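Local coordinates for protein transcriptional regulator (NtrC family) (Aquifex aeolicus, PDB 3DZD) that activates sigma54-dependent transcription as an NtrC-family response regulator with an AAA+ ATPase module, captured here with ADP in its inactive state, at the interface of chains A and B. Coordinates in Å, arbitrary orientation; residue numbers count along the deposited sequence, not the author numbering. Chains: chain A/B, Transcriptional regulator (NtrC family).

Receiver and ATPase regions pair separately in this two-fold dimer of the inactive regulator. Contact 2 joins the receiver domains through helix 105-119 and strand 97-100. The centre of the C-alpha atoms of contact 2 lies about 45 Å from that of contact 1 and about 50 Å from that of contact 3. Contacts 1 and 3, about 20 Å apart by the same measure, both draw on the lid: in contact 1 the end of helix 307-322 rests on the partner's ATPase core and a lysine just after it reaches the ATPase site, while the two helices 346-359 pair in contact 3. Such clamping probably helps keep the ATPases from assembling into an active ring.

Contact 1: the interface of chains A and B. Residues chain A 186, 188-189, 230, 233, 271-272; chain B 321-322, 324.
The Walker B end of the AAA+ ATPase core of chain A receives a lysine from the lid of chain B. A:Glu230 is the acidic residue closing the Walker B motif after strand 225-229, and A:Asn271 is the sensor-1 asparagine just beyond strand 265-270. B:Lys324 follows helix 307-322 in a left-handed backbone conformation, and its side chain bends at chi3 (-76°) to carry the ammonium into this acidic corner. B:Lys324 NZ meets A:Asn271 tip to tip, donating to the amide oxygen OD1 at 2.9 Å from above the carbonyl plane. The lysine crosses A:Glu230 at about a right angle and makes a longer salt bridge, A:Glu230 OE2 lying 3.5 Å from B:Lys324 NZ, where the ammonium would probably offset the negative charge of the Walker B glutamate. The carboxylate of A:Glu233 adds another salt bridge, OE2 to B:Lys324 NZ at 3.7 Å. A:Lys272 NZ binds that same A:Glu233 OE2 at 2.8 Å, so two lysines share one oxygen. A:Asn271 N donates to the syn lone pair of A:Glu230 OE2, tying sensor 1 to Walker B. Lower on the B:Lys324 chain, CD rests on A:Ala188 CB at 3.7 Å. B:Lys321, bent at chi2 and chi4, lays CG along A:Ser189 and gives NZ to the backbone A:Ala188 O at 2.7 Å. That loop is held from within by A:Asn186 OD1, which accepts from both A:Ala188 N and A:Ser189 N.

Contact 2: the interface of chains A and B. Residues chain A 96-97, 107, 110, 114, 117; chain B 91, 96-98, 107, 114.
A:Leu110 CD2 packs on the ring of B:Phe98, reaching CE2 at 3.7 Å, with B:Ile91 CD1 beside it. The B:Phe98 ring stands in the crowded position between backbone N and carbonyl carbon (chi1 75°), and A:Arg107 slides past it in the opposite direction, NH1 over its face 3.9 Å from the centroid. A:Arg107 then grips B:Glu97 end-on, nearly coplanar with the carboxylate: NH1 donates to OE2 at 2.9 Å and NH2 to OE1 at 3.3 Å, both on syn lone pairs. The anti lone pair of OE2 receives B:Phe98 N. A:His114 ND1 lies 2.9 Å from B:Glu97 OE1, probably a hydrogen bond. An alanine in place of B:Glu97 would remove the carboxylate shared by A:Arg107 and A:His114 and would probably loosen this side of the dimer. The twin B:Arg107–A:Glu97 pair is straighter, NH2 to OE1 at 2.8 Å. B:His114 stacks against A:Tyr96, planes 19° apart, while its NE2 reaches A:Tyr96 O through water 3. At the rim, water 2 joins B:Tyr96 OH to A:Glu117 OE2. The site occupies the face of the receiver domain formed by helix 85-92, strand 97-100 and helix 105-119, and B:Phe98 lies on that strand.

Contact 3: the interface of chains A and B. Residues chain A 348, 352, 355-356, 359; chain B 348, 351-352, 355-356, 359.
Two copies of helix 346-359 run antiparallel at a slant across the two-fold axis, with alpha-helical backbone torsions at the residues that meet. This is the lid helix of the AAA+ module that begins in the GNVREL sequence, whose sensor II arginine is A:Arg348, with B:Arg348 its twin. A:Asn352 and B:Asn352 face each other across the axis, each with CG anti to its backbone N (chi1 167° in chain A), their amide planes nearly parallel. A:Asn352 ND2 donates to the backbone B:Asn352 O at 3.1 Å, in the carbonyl plane and on a lone pair, and B:Asn352 ND2 returns the same bond. The other N-H serves a glutamate: A:Asn352 ND2 reaches B:Glu355 OE1 at 2.8 Å, from above the carboxylate, whose plane is turned 83° from the amide. B:Asn352 and A:Glu355 repeat this, so each amide nitrogen is held by a carbonyl and a carboxylate. The extended A:Glu355 and B:Glu355 chains bring like charges near one another, OE1 to OE1 at 4.4 Å, which the donated N-H groups would probably ease. A:Asn352 OD1 turns to the opposite side, over the B:Arg356 chain 3.4 Å from CD, and water 6 joins it to B:Arg356 NH1. Water 5 does likewise between B:Asn352 OD1 and A:Arg356 NH1. Outside, B:Ile359 CD1 caps A:Asn352 CB at 3.8 Å, and water 4 links the backbone A:Arg348 O, 2.9 Å away, to B:Glu355 OE2.

Contact 1: the interface of chains A and B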
# COMPACT_ATOMS: atom_id res chain seq x y z
N ASN A 186 3.32 -17.63 -2.40
CA ASN A 186 3.09 -18.77 -3.28
C ASN A 186 4.16 -19.81 -3.04
O ASN A 186 5.34 -19.55 -3.26
CB ASN A 186 3.10 -18.32 -4.74
CG ASN A 186 2.57 -19.39 -5.68
OD1 ASN A 186 2.87 -20.57 -5.53
ND2 ASN A 186 1.79 -18.96 -6.67
N ALA A 188 4.73 -22.62 -4.45
CA ALA A 188 5.16 -23.39 -5.61
C ALA A 188 5.92 -22.50 -6.59
O ALA A 188 7.01 -22.84 -7.03
CB ALA A 188 3.96 -24.03 -6.29
N SER A 189 5.32 -21.36 -6.93
CA SER A 189 5.94 -20.38 -7.81
C SER A 189 7.33 -19.97 -7.33
O SER A 189 8.09 -19.34 -8.06
CB SER A 189 5.06 -19.13 -7.93
OG SER A 189 5.69 -18.14 -8.74
N GLU A 230 -0.97 -22.79 -2.16
CA GLU A 230 -0.49 -24.17 -2.30
C GLU A 230 0.49 -24.60 -1.22
O GLU A 230 1.62 -25.01 -1.51
CB GLU A 230 0.08 -24.46 -3.69
CG GLU A 230 0.22 -25.97 -3.94
CD GLU A 230 -0.96 -26.76 -3.39
OE1 GLU A 230 -0.77 -27.72 -2.61
OE2 GLU A 230 -2.10 -26.39 -3.75
N GLU A 233 2.97 -27.59 -1.27
CA GLU A 233 4.25 -27.61 -1.97
C GLU A 233 5.44 -27.24 -1.09
O GLU A 233 6.55 -27.06 -1.60
CB GLU A 233 4.23 -26.68 -3.17
CG GLU A 233 3.20 -27.04 -4.22
CD GLU A 233 3.41 -28.41 -4.82
OE1 GLU A 233 4.46 -29.05 -4.54
OE2 GLU A 233 2.53 -28.85 -5.59
N ASN A 271 -4.71 -27.36 -3.84
CA ASN A 271 -5.49 -28.05 -4.86
C ASN A 271 -5.24 -29.54 -4.76
O ASN A 271 -5.45 -30.28 -5.72
CB ASN A 271 -5.20 -27.53 -6.26
CG ASN A 271 -3.88 -28.04 -6.82
OD1 ASN A 271 -2.95 -28.35 -6.07
ND2 ASN A 271 -3.79 -28.14 -8.14
N LYS A 272 -4.77 -29.96 -3.59
CA LYS A 272 -4.53 -31.37 -3.28
C LYS A 272 -5.52 -31.82 -2.22
O LYS A 272 -6.14 -31.00 -1.55
CB LYS A 272 -3.12 -31.57 -2.72
CG LYS A 272 -2.01 -31.04 -3.61
CD LYS A 272 -0.65 -31.50 -3.09
CE LYS A 272 0.48 -30.69 -3.69
NZ LYS A 272 0.28 -30.48 -5.16
N LYS B 321 5.70 -21.38 -14.00
CA LYS B 321 6.06 -21.52 -12.60
C LYS B 321 4.85 -21.23 -11.71
O LYS B 321 4.66 -21.86 -10.67
CB LYS B 321 7.21 -20.56 -12.25
CG LYS B 321 7.82 -20.77 -10.88
CD LYS B 321 8.98 -21.74 -10.94
CE LYS B 321 9.22 -22.42 -9.60
NZ LYS B 321 8.24 -23.50 -9.34
N GLU B 322 4.05 -20.26 -12.14
CA GLU B 322 2.92 -19.76 -11.37
C GLU B 322 1.71 -20.68 -11.45
O GLU B 322 0.94 -20.80 -10.49
CB GLU B 322 2.56 -18.36 -11.88
CG GLU B 322 1.46 -17.64 -11.14
CD GLU B 322 1.32 -16.19 -11.60
OE1 GLU B 322 0.19 -15.65 -11.55
OE2 GLU B 322 2.34 -15.58 -12.01
N LYS B 324 1.99 -23.88 -12.00
CA LYS B 324 2.50 -25.21 -11.72
C LYS B 324 2.48 -26.08 -12.98
O LYS B 324 1.84 -27.12 -13.03
CB LYS B 324 1.70 -25.87 -10.59
CG LYS B 324 1.63 -25.04 -9.32
CD LYS B 324 1.31 -25.88 -8.08
CE LYS B 324 -0.16 -26.26 -8.01
NZ LYS B 324 -0.48 -26.99 -6.74

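Contact 2: the interface of chains A and B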
# COMPACT_ATOMS: atom_id res chain seq x y z
N TYR A 96 -4.64 15.15 17.65
CA TYR A 96 -3.54 14.20 17.53
C TYR A 96 -2.48 14.35 18.63
O TYR A 96 -2.01 13.37 19.18
CB TYR A 96 -2.88 14.29 16.15
CG TYR A 96 -1.61 13.48 16.03
CD1 TYR A 96 -1.66 12.09 15.90
CD2 TYR A 96 -0.35 14.09 16.02
CE1 TYR A 96 -0.51 11.33 15.78
CE2 TYR A 96 0.82 13.34 15.90
CZ TYR A 96 0.73 11.96 15.78
OH TYR A 96 1.86 11.18 15.65
N GLU A 97 -2.12 15.59 18.94
CA GLU A 97 -1.05 15.85 19.90
C GLU A 97 -1.35 17.05 20.75
O GLU A 97 -2.28 17.81 20.48
CB GLU A 97 0.29 16.05 19.18
CG GLU A 97 1.20 14.84 19.22
CD GLU A 97 1.62 14.49 20.65
OE1 GLU A 97 1.93 13.30 20.91
OE2 GLU A 97 1.63 15.40 21.49
N ARG A 107 10.98 21.31 20.84
CA ARG A 107 9.83 20.48 21.15
C ARG A 107 8.69 20.81 20.21
O ARG A 107 8.01 19.91 19.71
CB ARG A 107 9.39 20.71 22.60
CG ARG A 107 8.08 20.04 22.98
CD ARG A 107 8.17 18.52 22.92
NE ARG A 107 7.78 17.99 21.61
CZ ARG A 107 7.91 16.72 21.24
NH1 ARG A 107 8.44 15.82 22.07
NH2 ARG A 107 7.51 16.34 20.03
N LEU A 110 9.54 19.48 16.58
CA LEU A 110 9.45 18.02 16.54
C LEU A 110 8.00 17.56 16.47
O LEU A 110 7.66 16.63 15.72
CB LEU A 110 10.15 17.39 17.75
CG LEU A 110 10.03 15.86 17.77
CD1 LEU A 110 10.63 15.27 16.50
CD2 LEU A 110 10.66 15.25 19.01
N HIS A 114 5.98 15.52 13.31
CA HIS A 114 5.14 14.34 13.47
C HIS A 114 3.70 14.59 13.05
O HIS A 114 3.05 13.70 12.51
CB HIS A 114 5.20 13.78 14.90
CG HIS A 114 6.57 13.34 15.31
ND1 HIS A 114 7.02 13.40 16.61
CD2 HIS A 114 7.60 12.85 14.57
CE1 HIS A 114 8.26 12.96 16.66
NE2 HIS A 114 8.64 12.62 15.44
N GLU A 117 3.70 14.05 9.34
CA GLU A 117 3.79 12.67 8.91
C GLU A 117 2.54 11.89 9.30
O GLU A 117 2.24 10.86 8.73
CB GLU A 117 5.09 11.99 9.37
CG GLU A 117 5.32 11.94 10.87
CD GLU A 117 6.71 11.42 11.22
OE1 GLU A 117 7.70 12.16 11.01
OE2 GLU A 117 6.80 10.26 11.69
N ILE B 91 17.52 12.55 19.37
CA ILE B 91 16.64 12.60 18.21
C ILE B 91 17.47 12.66 16.93
O ILE B 91 17.13 12.07 15.91
CB ILE B 91 15.68 13.81 18.23
CG1 ILE B 91 14.68 13.68 19.37
CG2 ILE B 91 14.95 13.92 16.90
CD1 ILE B 91 13.80 12.44 19.28
N TYR B 96 13.13 8.39 18.16
CA TYR B 96 11.88 8.87 17.55
C TYR B 96 11.22 9.99 18.34
O TYR B 96 10.62 10.89 17.77
CB TYR B 96 10.89 7.72 17.37
CG TYR B 96 9.49 8.21 17.05
CD1 TYR B 96 9.23 8.90 15.88
CD2 TYR B 96 8.44 7.99 17.93
CE1 TYR B 96 7.96 9.36 15.58
CE2 TYR B 96 7.16 8.44 17.64
CZ TYR B 96 6.93 9.12 16.46
OH TYR B 96 5.67 9.58 16.16
N GLU B 97 11.31 9.92 19.66
CA GLU B 97 10.68 10.90 20.53
C GLU B 97 11.48 11.05 21.81
O GLU B 97 12.45 10.33 22.03
CB GLU B 97 9.25 10.49 20.86
CG GLU B 97 8.19 11.07 19.95
CD GLU B 97 7.91 12.53 20.25
OE1 GLU B 97 7.13 13.16 19.50
OE2 GLU B 97 8.48 13.05 21.24
N PHE B 98 11.04 11.98 22.65
CA PHE B 98 11.66 12.19 23.95
C PHE B 98 10.63 12.67 24.96
O PHE B 98 9.68 13.36 24.61
CB PHE B 98 12.83 13.17 23.86
CG PHE B 98 12.41 14.62 23.72
CD1 PHE B 98 12.29 15.43 24.84
CD2 PHE B 98 12.16 15.16 22.47
CE1 PHE B 98 11.91 16.76 24.71
CE2 PHE B 98 11.78 16.50 22.33
CZ PHE B 98 11.66 17.30 23.46
N ARG B 107 0.67 11.61 29.14
CA ARG B 107 1.72 12.04 28.23
C ARG B 107 2.55 10.84 27.81
O ARG B 107 2.83 10.65 26.63
CB ARG B 107 2.62 13.08 28.91
CG ARG B 107 3.78 13.59 28.05
CD ARG B 107 3.29 14.22 26.74
NE ARG B 107 3.20 13.27 25.64
CZ ARG B 107 2.77 13.57 24.42
NH1 ARG B 107 2.37 14.80 24.13
NH2 ARG B 107 2.74 12.64 23.48
N HIS B 114 1.80 6.58 20.02
CA HIS B 114 2.40 7.11 18.80
C HIS B 114 3.62 6.31 18.36
O HIS B 114 3.80 6.05 17.16
CB HIS B 114 2.72 8.60 18.96
CG HIS B 114 1.50 9.45 19.03
ND1 HIS B 114 1.52 10.75 19.50
CD2 HIS B 114 0.21 9.19 18.70
CE1 HIS B 114 0.30 11.25 19.44
NE2 HIS B 114 -0.51 10.32 18.96
O HOH W 1 3.90 11.67 20.70
O HOH W 2 4.91 10.16 13.77
O HOH W 3 -3.17 10.61 18.71

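Contact 3: the interface of chains A and B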
# COMPACT_ATOMS: atom_id res chain seq x y z
N ARG A 348 -9.46 -19.05 -14.16
CA ARG A 348 -8.23 -18.54 -14.72
C ARG A 348 -8.23 -18.75 -16.24
O ARG A 348 -7.88 -17.86 -17.00
CB ARG A 348 -7.06 -19.26 -14.05
CG ARG A 348 -5.70 -18.73 -14.39
CD ARG A 348 -4.74 -19.22 -13.34
NE ARG A 348 -4.47 -20.64 -13.50
CZ ARG A 348 -3.99 -21.42 -12.54
NH1 ARG A 348 -3.73 -20.91 -11.34
NH2 ARG A 348 -3.76 -22.71 -12.78
N ASN A 352 -8.71 -15.51 -19.08
CA ASN A 352 -7.75 -15.36 -20.14
C ASN A 352 -8.38 -15.56 -21.51
O ASN A 352 -8.00 -14.89 -22.47
CB ASN A 352 -6.60 -16.34 -19.95
CG ASN A 352 -5.74 -16.46 -21.18
OD1 ASN A 352 -6.07 -17.20 -22.10
ND2 ASN A 352 -4.64 -15.73 -21.21
N GLU A 355 -10.31 -12.37 -22.28
CA GLU A 355 -9.44 -11.22 -22.45
C GLU A 355 -8.88 -11.28 -23.86
O GLU A 355 -8.69 -10.25 -24.52
CB GLU A 355 -8.29 -11.24 -21.45
CG GLU A 355 -7.47 -9.96 -21.49
CD GLU A 355 -6.08 -10.12 -20.90
OE1 GLU A 355 -5.65 -11.26 -20.64
OE2 GLU A 355 -5.40 -9.09 -20.71
N ARG A 356 -8.63 -12.50 -24.30
CA ARG A 356 -8.16 -12.76 -25.64
C ARG A 356 -9.21 -12.26 -26.62
O ARG A 356 -8.91 -11.48 -27.52
CB ARG A 356 -7.92 -14.25 -25.81
CG ARG A 356 -7.70 -14.70 -27.24
CD ARG A 356 -6.24 -14.65 -27.62
NE ARG A 356 -6.04 -15.30 -28.92
CZ ARG A 356 -5.05 -15.02 -29.76
NH1 ARG A 356 -4.15 -14.08 -29.47
NH2 ARG A 356 -4.97 -15.68 -30.91
N ILE A 359 -9.16 -8.52 -26.94
CA ILE A 359 -7.94 -8.02 -27.57
C ILE A 359 -8.05 -8.07 -29.10
O ILE A 359 -7.56 -7.18 -29.79
CB ILE A 359 -6.70 -8.79 -27.05
CG1 ILE A 359 -6.29 -8.25 -25.67
CG2 ILE A 359 -5.55 -8.68 -28.04
CD1 ILE A 359 -5.34 -9.14 -24.88
N ARG B 348 0.45 -6.48 -24.45
CA ARG B 348 -0.77 -7.01 -23.87
C ARG B 348 -1.22 -8.25 -24.66
O ARG B 348 -1.56 -9.28 -24.09
CB ARG B 348 -1.86 -5.94 -23.91
CG ARG B 348 -2.98 -6.07 -22.89
CD ARG B 348 -3.59 -4.69 -22.61
NE ARG B 348 -4.24 -4.13 -23.79
CZ ARG B 348 -4.48 -2.83 -23.99
NH1 ARG B 348 -4.11 -1.94 -23.07
NH2 ARG B 348 -5.08 -2.43 -25.10
N LYS B 351 1.39 -11.20 -24.07
CA LYS B 351 1.32 -11.75 -22.74
C LYS B 351 0.14 -12.72 -22.62
O LYS B 351 0.30 -13.86 -22.19
CB LYS B 351 1.17 -10.62 -21.72
CG LYS B 351 0.83 -11.06 -20.34
CD LYS B 351 0.20 -9.91 -19.59
CE LYS B 351 -0.70 -10.40 -18.47
NZ LYS B 351 -1.74 -9.39 -18.11
N ASN B 352 -1.02 -12.25 -23.04
CA ASN B 352 -2.22 -13.06 -23.01
C ASN B 352 -2.11 -14.32 -23.87
O ASN B 352 -2.61 -15.38 -23.50
CB ASN B 352 -3.42 -12.21 -23.43
CG ASN B 352 -4.65 -13.03 -23.66
OD1 ASN B 352 -4.87 -13.54 -24.76
ND2 ASN B 352 -5.47 -13.16 -22.63
N GLU B 355 0.06 -16.78 -21.97
CA GLU B 355 -0.64 -17.29 -20.81
C GLU B 355 -1.59 -18.37 -21.28
O GLU B 355 -1.70 -19.44 -20.67
CB GLU B 355 -1.42 -16.19 -20.11
CG GLU B 355 -2.15 -16.67 -18.87
CD GLU B 355 -3.02 -15.61 -18.25
OE1 GLU B 355 -3.43 -14.67 -18.97
OE2 GLU B 355 -3.31 -15.72 -17.03
N ARG B 356 -2.29 -18.08 -22.36
CA ARG B 356 -3.12 -19.05 -23.04
C ARG B 356 -2.33 -20.34 -23.25
O ARG B 356 -2.75 -21.42 -22.82
CB ARG B 356 -3.57 -18.49 -24.38
CG ARG B 356 -4.45 -19.43 -25.18
CD ARG B 356 -5.86 -19.47 -24.63
NE ARG B 356 -6.74 -20.11 -25.60
CZ ARG B 356 -7.81 -20.84 -25.30
NH1 ARG B 356 -8.16 -21.03 -24.02
NH2 ARG B 356 -8.52 -21.38 -26.27
N ILE B 359 -1.70 -22.15 -19.99
CA ILE B 359 -2.92 -22.67 -19.41
C ILE B 359 -3.32 -23.99 -20.07
O ILE B 359 -3.72 -24.94 -19.40
CB ILE B 359 -4.05 -21.64 -19.49
CG1 ILE B 359 -3.90 -20.62 -18.35
CG2 ILE B 359 -5.41 -22.33 -19.39
CD1 ILE B 359 -4.62 -19.33 -18.60
O HOH W 4 -5.80 -15.91 -16.39
O HOH W 5 -3.81 -12.61 -27.05
O HOH W 6 -7.57 -19.69 -21.48